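Local coordinates for uncharacterized protein (Bacteroides ovatus, PDB 4FS7) that is of unknown function but, as an extracellular leucine-rich repeat protein of the BspA type, probably binds other proteins through its long repeat solenoid, at residues I9-T14 with P48-K53; V20-L25 with V44-V49; T151-E156 with V167-S172; E174-G179 with I190-N195. All coordinates share one frame; numbering follows the deposited sequence.

Contact 1 (I9-T14 with P48-K53)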
loop_
_atom_site.group_PDB
_atom_site.type_symbol
_atom_site.label_atom_id
_atom_site.label_comp_id
_atom_site.label_asym_id
_atom_site.label_seq_id
_atom_site.Cartn_x
_atom_site.Cartn_y
_atom_site.Cartn_z
ATOM N N ILE A 9 39.996 -7.319 -0.002
ATOM C CA ILE A 9 38.911 -7.566 -0.968
ATOM C C ILE A 9 39.198 -8.792 -1.822
ATOM O O ILE A 9 40.357 -9.020 -2.230
ATOM C CB ILE A 9 38.704 -6.345 -1.873
ATOM C CG1 ILE A 9 38.396 -5.124 -0.984
ATOM C CG2 ILE A 9 37.541 -6.583 -2.889
ATOM C CD1 ILE A 9 38.413 -3.812 -1.711
ATOM N N THR A 10 38.168 -9.592 -2.085
ATOM C CA THR A 10 38.284 -10.750 -2.948
ATOM C C THR A 10 37.670 -10.478 -4.324
ATOM O O THR A 10 36.718 -9.698 -4.441
ATOM C CB THR A 10 37.699 -12.053 -2.332
ATOM O OG1 THR A 10 36.249 -12.007 -2.343
ATOM C CG2 THR A 10 38.212 -12.237 -0.927
ATOM N N TYR A 11 38.211 -11.145 -5.345
ATOM C CA TYR A 11 37.909 -10.914 -6.735
ATOM C C TYR A 11 37.679 -12.214 -7.452
ATOM O O TYR A 11 38.347 -13.234 -7.158
ATOM C CB TYR A 11 39.043 -10.138 -7.436
ATOM C CG TYR A 11 39.298 -8.774 -6.826
ATOM C CD1 TYR A 11 38.570 -7.673 -7.288
ATOM C CD2 TYR A 11 40.175 -8.577 -5.770
ATOM C CE1 TYR A 11 38.742 -6.436 -6.743
ATOM C CE2 TYR A 11 40.383 -7.326 -5.246
ATOM C CZ TYR A 11 39.610 -6.248 -5.700
ATOM O OH TYR A 11 39.811 -5.006 -5.114
ATOM N N ASN A 12 36.789 -12.161 -8.426
ATOM C CA ASN A 12 36.589 -13.221 -9.389
ATOM C C ASN A 12 36.835 -12.702 -10.809
ATOM O O ASN A 12 36.415 -11.601 -11.151
ATOM C CB ASN A 12 35.174 -13.808 -9.341
ATOM C CG ASN A 12 34.853 -14.510 -8.050
ATOM O OD1 ASN A 12 35.680 -14.661 -7.176
ATOM N ND2 ASN A 12 33.575 -14.843 -7.883
ATOM N N PHE A 13 37.498 -13.496 -11.635
ATOM C CA PHE A 13 37.608 -13.161 -13.052
ATOM C C PHE A 13 36.234 -13.166 -13.717
ATOM O O PHE A 13 35.368 -14.012 -13.393
ATOM C CB PHE A 13 38.558 -14.117 -13.788
ATOM C CG PHE A 13 39.936 -14.119 -13.219
ATOM C CD1 PHE A 13 40.739 -13.003 -13.344
ATOM C CD2 PHE A 13 40.414 -15.204 -12.520
ATOM C CE1 PHE A 13 42.003 -12.957 -12.796
ATOM C CE2 PHE A 13 41.679 -15.181 -11.958
ATOM C CZ PHE A 13 42.483 -14.039 -12.092
ATOM N N THR A 14 36.029 -12.200 -14.605
ATOM C CA THR A 14 34.805 -12.073 -15.404
ATOM C C THR A 14 35.121 -12.239 -16.890
ATOM O O THR A 14 36.293 -12.193 -17.297
ATOM C CB THR A 14 33.982 -10.766 -15.063
ATOM O OG1 THR A 14 34.823 -9.596 -14.947
ATOM C CG2 THR A 14 33.249 -10.954 -13.731
ATOM N N PRO A 48 40.091 0.744 -8.587
ATOM C CA PRO A 48 39.638 0.608 -9.976
ATOM C C PRO A 48 40.411 -0.427 -10.783
ATOM O O PRO A 48 39.929 -0.892 -11.831
ATOM C CB PRO A 48 39.879 1.997 -10.552
ATOM C CG PRO A 48 40.977 2.566 -9.720
ATOM C CD PRO A 48 40.755 2.041 -8.357
ATOM N N VAL A 49 41.607 -0.761 -10.293
ATOM C CA VAL A 49 42.553 -1.673 -10.961
ATOM C C VAL A 49 43.265 -2.475 -9.894
ATOM O O VAL A 49 43.611 -1.932 -8.835
ATOM C CB VAL A 49 43.605 -0.911 -11.840
ATOM C CG1 VAL A 49 44.570 -1.901 -12.487
ATOM C CG2 VAL A 49 42.964 -0.084 -12.881
ATOM N N VAL A 50 43.478 -3.766 -10.190
ATOM C CA VAL A 50 44.314 -4.590 -9.367
ATOM C C VAL A 50 45.297 -5.345 -10.294
ATOM O O VAL A 50 45.016 -5.589 -11.481
ATOM C CB VAL A 50 43.508 -5.590 -8.493
ATOM C CG1 VAL A 50 42.700 -4.854 -7.407
ATOM C CG2 VAL A 50 42.632 -6.527 -9.372
ATOM N N THR A 51 46.433 -5.696 -9.716
ATOM C CA THR A 51 47.409 -6.499 -10.458
ATOM C C THR A 51 47.495 -7.855 -9.791
ATOM O O THR A 51 47.530 -7.965 -8.564
ATOM C CB THR A 51 48.778 -5.807 -10.516
ATOM O OG1 THR A 51 48.652 -4.586 -11.258
ATOM C CG2 THR A 51 49.842 -6.730 -11.166
ATOM N N TYR A 52 47.502 -8.896 -10.612
ATOM C CA TYR A 52 47.631 -10.253 -10.104
ATOM C C TYR A 52 48.499 -11.003 -11.093
ATOM O O TYR A 52 48.190 -11.044 -12.295
ATOM C CB TYR A 52 46.239 -10.911 -10.012
ATOM C CG TYR A 52 46.209 -12.402 -9.651
ATOM C CD1 TYR A 52 46.564 -12.830 -8.376
ATOM C CD2 TYR A 52 45.774 -13.365 -10.568
ATOM C CE1 TYR A 52 46.521 -14.176 -8.025
ATOM C CE2 TYR A 52 45.740 -14.730 -10.229
ATOM C CZ TYR A 52 46.101 -15.123 -8.955
ATOM O OH TYR A 52 46.056 -16.464 -8.620
ATOM N N LYS A 53 49.585 -11.585 -10.578
ATOM C CA LYS A 53 50.519 -12.364 -11.401
ATOM C C LYS A 53 50.866 -11.641 -12.709
ATOM O O LYS A 53 50.714 -12.166 -13.813
ATOM C CB LYS A 53 50.006 -13.818 -11.565
ATOM C CG LYS A 53 50.075 -14.522 -10.173
ATOM C CD LYS A 53 49.463 -15.918 -10.116
ATOM C CE LYS A 53 49.617 -16.499 -8.713
ATOM N NZ LYS A 53 49.996 -17.919 -8.759
#
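The mixed sheet at the N-terminal end of this leucine-rich repeat solenoid, probably its cap, holds two strands, 9-13 and 49-52, that face each other across the interior. The CA atoms of Tyr11 and Val50 are 9.4 Å apart, a spacing for side chains meeting between backbones and too wide for neighbouring strands. Tyr11, Val50 and Tyr52 leave their backbones toward the other strand, while Phe13 starts off to the side and brings its ring across. Tyr11 is turned with CG opposite its carbonyl carbon (chi1 -60°), and the far end of its ring reaches the valine: OH lies 3.7 Å and CZ 3.8 Å from Val50 CG1, the methyl approaching obliquely. Phe4, on strand 4-6, meets the rings of Tyr11 and Phe13, stacks on that of Tyr52 and touches Val50, so it binds both halves of the contact into one aromatic cluster. Nearer the surface, in the Tyr52 conformer described here, Phe13 and Tyr52 cross at about a right angle as side chains, while their ring planes are inclined by 48° with centroids 6.0 Å apart. The closest approach is at the phenylalanine's outer edge, where Phe13 CZ sits 3.7 Å from Tyr52 CD2, a tyrosine atom lying near the plane of the Phe13 ring.

Contact 2 (V20-L25 with V44-V49)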
loop_
_atom_site.group_PDB
_atom_site.type_symbol
_atom_site.label_atom_id
_atom_site.label_comp_id
_atom_site.label_asym_id
_atom_site.label_seq_id
_atom_site.Cartn_x
_atom_site.Cartn_y
_atom_site.Cartn_z
ATOM N N VAL A 20 37.759 -7.994 -13.714
ATOM C CA VAL A 20 37.351 -8.722 -12.530
ATOM C C VAL A 20 36.115 -8.081 -11.905
ATOM O O VAL A 20 35.798 -6.891 -12.157
ATOM C CB VAL A 20 38.466 -8.820 -11.460
ATOM C CG1 VAL A 20 39.663 -9.697 -11.959
ATOM C CG2 VAL A 20 38.939 -7.445 -11.036
ATOM N N GLU A 21 35.434 -8.908 -11.124
ATOM C CA GLU A 21 34.321 -8.470 -10.266
ATOM C C GLU A 21 34.766 -8.588 -8.815
ATOM O O GLU A 21 35.484 -9.513 -8.419
ATOM C CB GLU A 21 33.020 -9.308 -10.491
ATOM C CG GLU A 21 33.137 -10.770 -9.956
ATOM C CD GLU A 21 31.883 -11.670 -10.037
ATOM O OE1 GLU A 21 30.775 -11.208 -10.294
ATOM O OE2 GLU A 21 32.049 -12.885 -9.826
ATOM N N VAL A 22 34.335 -7.657 -7.982
ATOM C CA VAL A 22 34.467 -7.796 -6.538
ATOM C C VAL A 22 33.529 -8.902 -6.077
ATOM O O VAL A 22 32.340 -8.887 -6.371
ATOM C CB VAL A 22 34.048 -6.494 -5.832
ATOM C CG1 VAL A 22 34.043 -6.669 -4.279
ATOM C CG2 VAL A 22 34.991 -5.361 -6.237
ATOM N N SER A 23 34.078 -9.898 -5.402
ATOM C CA SER A 23 33.293 -11.031 -4.960
ATOM C C SER A 23 33.081 -11.087 -3.459
ATOM O O SER A 23 32.311 -11.937 -2.994
ATOM C CB SER A 23 33.875 -12.313 -5.501
ATOM O OG SER A 23 35.149 -12.518 -4.949
ATOM N N GLY A 24 33.671 -10.191 -2.698
ATOM C CA GLY A 24 33.501 -10.219 -1.256
ATOM C C GLY A 24 34.650 -9.561 -0.534
ATOM O O GLY A 24 35.502 -8.897 -1.139
ATOM N N LEU A 25 34.670 -9.768 0.776
ATOM C CA LEU A 25 35.736 -9.346 1.656
ATOM C C LEU A 25 36.486 -10.548 2.192
ATOM O O LEU A 25 35.940 -11.625 2.322
ATOM C CB LEU A 25 35.191 -8.592 2.865
ATOM C CG LEU A 25 34.642 -7.208 2.591
ATOM C CD1 LEU A 25 34.021 -6.627 3.849
ATOM C CD2 LEU A 25 35.755 -6.303 2.062
ATOM N N VAL A 44 35.478 -0.159 3.344
ATOM C CA VAL A 44 35.903 -1.000 2.223
ATOM C C VAL A 44 36.194 -0.086 1.059
ATOM O O VAL A 44 35.303 0.573 0.520
ATOM C CB VAL A 44 34.839 -2.016 1.840
ATOM C CG1 VAL A 44 35.237 -2.856 0.621
ATOM C CG2 VAL A 44 34.554 -2.940 3.013
ATOM N N ASN A 45 37.463 -0.026 0.666
ATOM C CA ASN A 45 37.905 0.878 -0.351
ATOM C C ASN A 45 38.211 0.114 -1.639
ATOM O O ASN A 45 39.293 -0.489 -1.754
ATOM C CB ASN A 45 39.125 1.616 0.171
ATOM C CG ASN A 45 39.267 2.945 -0.437
ATOM O OD1 ASN A 45 38.993 3.120 -1.640
ATOM N ND2 ASN A 45 39.669 3.938 0.379
ATOM N N ILE A 46 37.277 0.067 -2.594
ATOM C CA ILE A 46 37.448 -0.776 -3.750
ATOM C C ILE A 46 38.291 -0.026 -4.801
ATOM O O ILE A 46 37.902 1.050 -5.248
ATOM C CB ILE A 46 36.087 -1.181 -4.382
ATOM C CG1 ILE A 46 35.217 -1.963 -3.374
ATOM C CG2 ILE A 46 36.298 -1.935 -5.684
ATOM C CD1 ILE A 46 33.769 -2.157 -3.810
ATOM N N PRO A 47 39.422 -0.604 -5.222
ATOM C CA PRO A 47 40.250 0.081 -6.225
ATOM C C PRO A 47 39.685 -0.117 -7.637
ATOM O O PRO A 47 38.945 -1.088 -7.910
ATOM C CB PRO A 47 41.597 -0.605 -6.048
ATOM C CG PRO A 47 41.228 -2.030 -5.685
ATOM C CD PRO A 47 40.037 -1.864 -4.778
ATOM N N PRO A 48 40.091 0.744 -8.587
ATOM C CA PRO A 48 39.638 0.608 -9.976
ATOM C C PRO A 48 40.411 -0.427 -10.783
ATOM O O PRO A 48 39.929 -0.892 -11.831
ATOM C CB PRO A 48 39.879 1.997 -10.552
ATOM C CG PRO A 48 40.977 2.566 -9.720
ATOM C CD PRO A 48 40.755 2.041 -8.357
ATOM N N VAL A 49 41.607 -0.761 -10.293
ATOM C CA VAL A 49 42.553 -1.673 -10.961
ATOM C C VAL A 49 43.265 -2.475 -9.894
ATOM O O VAL A 49 43.611 -1.932 -8.835
ATOM C CB VAL A 49 43.605 -0.911 -11.840
ATOM C CG1 VAL A 49 44.570 -1.901 -12.487
ATOM C CG2 VAL A 49 42.964 -0.084 -12.881
#
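Val22 and Ile46 meet through branch methyls set by different first torsions. At Val22, CG1 lies trans to the backbone N (chi1 174°), which leaves CG2 opposite the carbonyl carbon and directed across the gap. At Ile46 the longer CG1 arm takes the position opposite the carbonyl carbon (chi1 -60°), and the short branch CG2 is the one that reaches the valine. The two methyls, Val22 CG2 and Ile46 CG2, are 3.7 Å apart, with the CA atoms of these residues 8.1 Å from each other. The second pair is broader. Both Leu25 methyls rest against one branch of Val44: Leu25 CD2 comes to 3.7 Å and Leu25 CD1 to 3.8 Å from Val44 CG2. Val44 CG1 adds a further touch, 3.8 Å from Leu25 CD2. In both pairs the side chains meet at a slant, and each contact is purely apolar.

Neighbouring strands enclose the site. Val22 also packs on Ile9 and Val59, while Leu25 and Val44 share Val73 of strand 73-77. Between the two contacting residues of strand 19-25, Ser23 and Gly24 together face Thr10, a classic beta bulge. The whole joins the N-terminal mixed sheet to strand 42-45, the edge of the three-stranded parallel sheet 42-45, 73-77, 98-99, and to the loop just after it, and so belongs to the hydrophobic filling between sheets at the start of a solenoid.

Contact 3 (T151-E156 with V167-S172)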
loop_
_atom_site.group_PDB
_atom_site.type_symbol
_atom_site.label_atom_id
_atom_site.label_comp_id
_atom_site.label_asym_id
_atom_site.label_seq_id
_atom_site.Cartn_x
_atom_site.Cartn_y
_atom_site.Cartn_z
ATOM N N THR A 151 12.341 3.692 -15.514
ATOM C CA THR A 151 11.100 3.227 -16.115
ATOM C C THR A 151 10.403 2.126 -15.331
ATOM O O THR A 151 9.236 1.838 -15.597
ATOM C CB THR A 151 11.333 2.745 -17.553
ATOM O OG1 THR A 151 12.253 1.658 -17.550
ATOM C CG2 THR A 151 11.861 3.884 -18.454
ATOM N N VAL A 152 11.109 1.498 -14.401
ATOM C CA VAL A 152 10.563 0.422 -13.563
ATOM C C VAL A 152 11.071 0.557 -12.148
ATOM O O VAL A 152 12.283 0.711 -11.957
ATOM C CB VAL A 152 10.991 -0.988 -13.965
ATOM C CG1 VAL A 152 10.045 -1.959 -13.252
ATOM C CG2 VAL A 152 10.982 -1.199 -15.456
ATOM N N ILE A 153 10.166 0.443 -11.174
ATOM C CA ILE A 153 10.514 0.310 -9.792
ATOM C C ILE A 153 9.774 -0.886 -9.272
ATOM O O ILE A 153 8.531 -0.920 -9.303
ATOM C CB ILE A 153 10.209 1.570 -8.948
ATOM C CG1 ILE A 153 10.886 2.813 -9.517
ATOM C CG2 ILE A 153 10.641 1.349 -7.502
ATOM C CD1 ILE A 153 10.435 4.108 -8.828
ATOM N N GLY A 154 10.493 -1.910 -8.825
ATOM C CA GLY A 154 9.876 -3.170 -8.478
ATOM C C GLY A 154 9.094 -3.176 -7.172
ATOM O O GLY A 154 9.198 -2.293 -6.327
ATOM N N ASP A 155 8.328 -4.261 -6.997
ATOM C CA ASP A 155 7.535 -4.481 -5.815
ATOM C C ASP A 155 8.345 -4.228 -4.557
ATOM O O ASP A 155 9.497 -4.687 -4.432
ATOM C CB ASP A 155 7.049 -5.953 -5.743
ATOM C CG ASP A 155 6.098 -6.362 -6.827
ATOM O OD1 ASP A 155 5.704 -5.530 -7.638
ATOM O OD2 ASP A 155 5.713 -7.565 -6.804
ATOM N N GLU A 156 7.740 -3.523 -3.601
ATOM C CA GLU A 156 8.318 -3.373 -2.267
ATOM C C GLU A 156 9.725 -2.748 -2.291
ATOM O O GLU A 156 10.477 -2.888 -1.314
ATOM C CB GLU A 156 8.314 -4.694 -1.491
ATOM C CG GLU A 156 6.899 -5.137 -1.088
ATOM C CD GLU A 156 6.862 -6.270 -0.094
ATOM O OE1 GLU A 156 7.877 -6.580 0.567
ATOM O OE2 GLU A 156 5.783 -6.883 0.045
ATOM N N VAL A 167 9.810 11.539 -1.181
ATOM C CA VAL A 167 10.198 10.774 -2.370
ATOM C C VAL A 167 9.726 11.468 -3.632
ATOM O O VAL A 167 8.594 11.900 -3.694
ATOM C CB VAL A 167 9.703 9.303 -2.299
ATOM C CG1 VAL A 167 8.225 9.201 -2.037
ATOM C CG2 VAL A 167 10.105 8.528 -3.544
ATOM N N SER A 168 10.625 11.622 -4.600
ATOM C CA SER A 168 10.308 12.137 -5.919
ATOM C C SER A 168 10.342 11.007 -6.932
ATOM O O SER A 168 11.423 10.548 -7.299
ATOM C CB SER A 168 11.283 13.246 -6.286
ATOM O OG SER A 168 10.983 13.710 -7.604
ATOM N N LEU A 169 9.186 10.545 -7.373
ATOM C CA LEU A 169 9.019 9.497 -8.372
ATOM C C LEU A 169 9.204 10.076 -9.764
ATOM O O LEU A 169 8.988 11.261 -9.965
ATOM C CB LEU A 169 7.635 8.860 -8.262
ATOM C CG LEU A 169 7.391 7.991 -7.035
ATOM C CD1 LEU A 169 5.908 7.731 -6.837
ATOM C CD2 LEU A 169 8.172 6.667 -7.165
ATOM N N PRO A 170 9.589 9.255 -10.756
ATOM C CA PRO A 170 9.679 9.768 -12.118
ATOM C C PRO A 170 8.293 10.202 -12.584
ATOM O O PRO A 170 7.309 9.459 -12.460
ATOM C CB PRO A 170 10.175 8.549 -12.918
ATOM C CG PRO A 170 10.794 7.651 -11.905
ATOM C CD PRO A 170 9.964 7.835 -10.678
ATOM N N ASP A 171 8.229 11.398 -13.142
ATOM C CA ASP A 171 6.953 11.927 -13.555
ATOM C C ASP A 171 6.274 11.177 -14.683
ATOM O O ASP A 171 5.054 11.286 -14.841
ATOM C CB ASP A 171 7.077 13.397 -13.899
ATOM C CG ASP A 171 5.755 14.117 -13.888
ATOM O OD1 ASP A 171 4.940 14.002 -12.907
ATOM O OD2 ASP A 171 5.521 14.784 -14.900
ATOM N N SER A 172 7.010 10.391 -15.453
ATOM C CA SER A 172 6.442 9.607 -16.513
ATOM C C SER A 172 5.851 8.287 -16.078
ATOM O O SER A 172 5.237 7.572 -16.891
ATOM C CB SER A 172 7.522 9.290 -17.578
ATOM O OG SER A 172 8.568 8.480 -17.010
#
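This is a buried, wholly apolar contact in the interior of the solenoid, where Ile153 of the short, weakly bonded strand 152-153 faces the loop residues Leu169 and Pro170 that follow strand 166-168. Both segments fall within a BspA-type leucine-rich repeat region, and the two strands belong to different parallel sheets, one with 107-108 and 130-131, the other with 143-145. The CA atoms of Ile153 and Leu169 stand 9.4 Å apart, so the space between the backbones is bridged by side chains alone.

One methyl does the work on the isoleucine side. CG1 lies opposite the carbonyl carbon (chi1 -56°) and the chain runs on extended through chi2 (171°), which extends CD1 toward Leu169 and Pro170. There Ile153 CD1 meets Leu169 CD2 at 3.8 Å, and the same atom lies 4.2 Å from Pro170 CD, a looser touch on that methylene. Both partners are met obliquely. Around them, Ile153 also packs on Leu180, Pro170 on Ile146 and Val167 on Ile190, so the apolar filling runs on beyond this pair of segments.

Polar bonds such as the backbone bond of Gly154 to Ile131 and the salt bridge of Glu156 to Lys137 are made outside this pair. Because only methyl and methylene carbons meet, the interaction has no directional requirement: it probably rests on shape and on exclusion of water.

Contact 4 (E174-G179 with I190-N195)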
loop_
_atom_site.group_PDB
_atom_site.type_symbol
_atom_site.label_atom_id
_atom_site.label_comp_id
_atom_site.label_asym_id
_atom_site.label_seq_id
_atom_site.Cartn_x
_atom_site.Cartn_y
_atom_site.Cartn_z
ATOM N N GLU A 174 3.600 5.320 -14.799
ATOM C CA GLU A 174 2.152 5.135 -14.888
ATOM C C GLU A 174 1.589 4.088 -13.937
ATOM O O GLU A 174 0.390 4.074 -13.740
ATOM C CB GLU A 174 1.736 4.880 -16.307
ATOM C CG GLU A 174 1.982 6.121 -17.200
ATOM C CD GLU A 174 1.410 6.075 -18.602
ATOM O OE1 GLU A 174 0.826 5.065 -19.013
ATOM O OE2 GLU A 174 1.613 7.102 -19.323
ATOM N N THR A 175 2.434 3.224 -13.400
ATOM C CA THR A 175 1.999 2.176 -12.480
ATOM C C THR A 175 2.931 2.130 -11.262
ATOM O O THR A 175 4.154 2.116 -11.422
ATOM C CB THR A 175 2.051 0.791 -13.149
ATOM O OG1 THR A 175 1.261 0.795 -14.341
ATOM C CG2 THR A 175 1.610 -0.312 -12.215
ATOM N N LEU A 176 2.362 2.153 -10.062
ATOM C CA LEU A 176 3.103 1.921 -8.828
ATOM C C LEU A 176 2.919 0.468 -8.411
ATOM O O LEU A 176 1.789 -0.003 -8.251
ATOM C CB LEU A 176 2.726 2.873 -7.680
ATOM C CG LEU A 176 2.827 4.370 -7.949
ATOM C CD1 LEU A 176 2.580 5.195 -6.704
ATOM C CD2 LEU A 176 4.147 4.704 -8.637
ATOM N N HIS A 177 4.027 -0.243 -8.289
ATOM C CA HIS A 177 4.015 -1.670 -8.022
ATOM C C HIS A 177 3.580 -2.039 -6.614
ATOM O O HIS A 177 3.564 -1.212 -5.699
ATOM C CB HIS A 177 5.389 -2.278 -8.358
ATOM C CG HIS A 177 5.604 -2.469 -9.828
ATOM N ND1 HIS A 177 6.349 -3.517 -10.327
ATOM C CD2 HIS A 177 5.244 -1.715 -10.901
ATOM C CE1 HIS A 177 6.400 -3.419 -11.653
ATOM N NE2 HIS A 177 5.742 -2.335 -12.030
ATOM N N ASN A 178 3.232 -3.303 -6.480
ATOM C CA ASN A 178 2.720 -3.822 -5.220
ATOM C C ASN A 178 3.658 -3.486 -4.033
ATOM O O ASN A 178 4.870 -3.689 -4.089
ATOM C CB ASN A 178 2.490 -5.334 -5.416
ATOM C CG ASN A 178 2.049 -6.057 -4.165
ATOM O OD1 ASN A 178 2.596 -5.863 -3.096
ATOM N ND2 ASN A 178 1.040 -6.886 -4.299
ATOM N N GLY A 179 3.077 -2.928 -2.972
ATOM C CA GLY A 179 3.796 -2.734 -1.732
ATOM C C GLY A 179 4.956 -1.772 -1.816
ATOM O O GLY A 179 5.761 -1.746 -0.885
ATOM N N ILE A 190 3.001 12.639 -0.598
ATOM C CA ILE A 190 3.662 12.230 -1.821
ATOM C C ILE A 190 2.997 12.919 -2.983
ATOM O O ILE A 190 1.758 13.025 -3.043
ATOM C CB ILE A 190 3.677 10.680 -2.006
ATOM C CG1 ILE A 190 4.639 10.281 -3.128
ATOM C CG2 ILE A 190 2.303 10.123 -2.174
ATOM C CD1 ILE A 190 4.950 8.800 -3.173
ATOM N N LYS A 191 3.811 13.368 -3.932
ATOM C CA LYS A 191 3.354 13.875 -5.216
ATOM C C LYS A 191 3.365 12.746 -6.225
ATOM O O LYS A 191 4.407 12.226 -6.573
ATOM C CB LYS A 191 4.236 15.039 -5.664
ATOM C CG LYS A 191 3.800 15.648 -6.986
ATOM C CD LYS A 191 4.567 16.918 -7.343
ATOM C CE LYS A 191 4.083 17.518 -8.689
ATOM N NZ LYS A 191 2.570 17.633 -8.748
ATOM N N LEU A 192 2.199 12.361 -6.701
ATOM C CA LEU A 192 2.090 11.267 -7.618
ATOM C C LEU A 192 2.498 11.716 -9.014
ATOM O O LEU A 192 2.270 12.862 -9.394
ATOM C CB LEU A 192 0.663 10.714 -7.602
ATOM C CG LEU A 192 0.238 10.046 -6.288
ATOM C CD1 LEU A 192 -1.239 9.634 -6.380
ATOM C CD2 LEU A 192 1.099 8.802 -5.975
ATOM N N PRO A 193 3.067 10.794 -9.830
ATOM C CA PRO A 193 3.351 11.127 -11.223
ATOM C C PRO A 193 2.103 11.680 -11.887
ATOM O O PRO A 193 1.003 11.179 -11.667
ATOM C CB PRO A 193 3.770 9.773 -11.803
ATOM C CG PRO A 193 4.403 9.085 -10.667
ATOM C CD PRO A 193 3.561 9.467 -9.483
ATOM N N ARG A 194 2.269 12.702 -12.714
ATOM C CA ARG A 194 1.150 13.501 -13.220
ATOM C C ARG A 194 0.181 12.744 -14.124
ATOM O O ARG A 194 -0.954 13.165 -14.281
ATOM C CB ARG A 194 1.664 14.793 -13.892
ATOM C CG ARG A 194 2.319 15.787 -12.909
ATOM C CD ARG A 194 3.069 16.924 -13.634
ATOM N NE ARG A 194 3.687 17.895 -12.722
ATOM C CZ ARG A 194 4.997 18.000 -12.512
ATOM N NH1 ARG A 194 5.831 17.186 -13.139
ATOM N NH2 ARG A 194 5.478 18.916 -11.681
ATOM N N ASN A 195 0.650 11.657 -14.726
ATOM C CA ASN A 195 -0.157 10.801 -15.590
ATOM C C ASN A 195 -0.296 9.375 -15.031
ATOM O O ASN A 195 -0.511 8.432 -15.765
ATOM C CB ASN A 195 0.444 10.746 -16.993
ATOM C CG ASN A 195 -0.582 10.449 -18.063
ATOM O OD1 ASN A 195 -0.306 9.683 -18.972
ATOM N ND2 ASN A 195 -1.759 11.072 -17.977
#
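Glu174 and Asn195 lie side by side and point the same way, whereas Leu176 and Leu192 run at a slant from opposing backbones; the two pairs differ in chemistry as much as in direction. In the first pair the backbones come close, with CA atoms of Glu174 and Asn195 6.2 Å apart. The glutamate has CG opposite its carbonyl carbon (chi1 -66°) and continues extended, so its aliphatic part runs past the Asn195 backbone: Glu174 CG is 3.7 Å from Asn195 O. The carboxylate then reaches the level of the amide, and in the Asn195 conformer described the planes of the two groups are turned 79° against each other, nearly perpendicular. Through OE1 the carboxylate makes a long, weak ion pair with Lys197. An alanine at Glu174 removes the carboxylate, and the side chain of Asn195, without this neighbour, would probably turn more freely while Lys197 lost a weak partner.

The second pair is buried. Leu176, from strand 175-176, and Leu192, from the loop that leads toward strand 198-199, meet through single methyls, Leu176 CD1 to Leu192 CD2 at 4.0 Å, with their CA atoms 9.5 Å apart. Strand 175-176 is the edge of a five-stranded parallel sheet, paired with 198-199, and both segments belong to a BspA-type leucine-rich repeat region.

The division implies two modes of association in one repeat contact: leucines filling the interior of the solenoid without directional demands, and a polar pair near the surface, where partial exposure probably lets the glutamate's charge stay in touch with solvent.

How the contacts relate
The four contacts form two neighbouring pairs along the elongated chain. Contacts 1 and 2 have centres 7 Å apart at the N-terminal end; they share Pro48 and Val49, and strands 9-13 and 19-25 are joined by backbone pairing, with Thr10 O 2.8 Å from Ser23 N. Contacts 3 and 4 are equally close, 7 Å between centres, within one BspA-type repeat region: Asp171 OD2 forms a salt bridge to Arg194 NH1 at 3.0 Å, and Glu156 N probably bonds to Asn178 O. The pairs are far apart, contact 1 lying about 41 Å from contact 4 centre to centre, and they do not touch: even the nearest atoms of contacts 2 and 3 are about 22 Å apart.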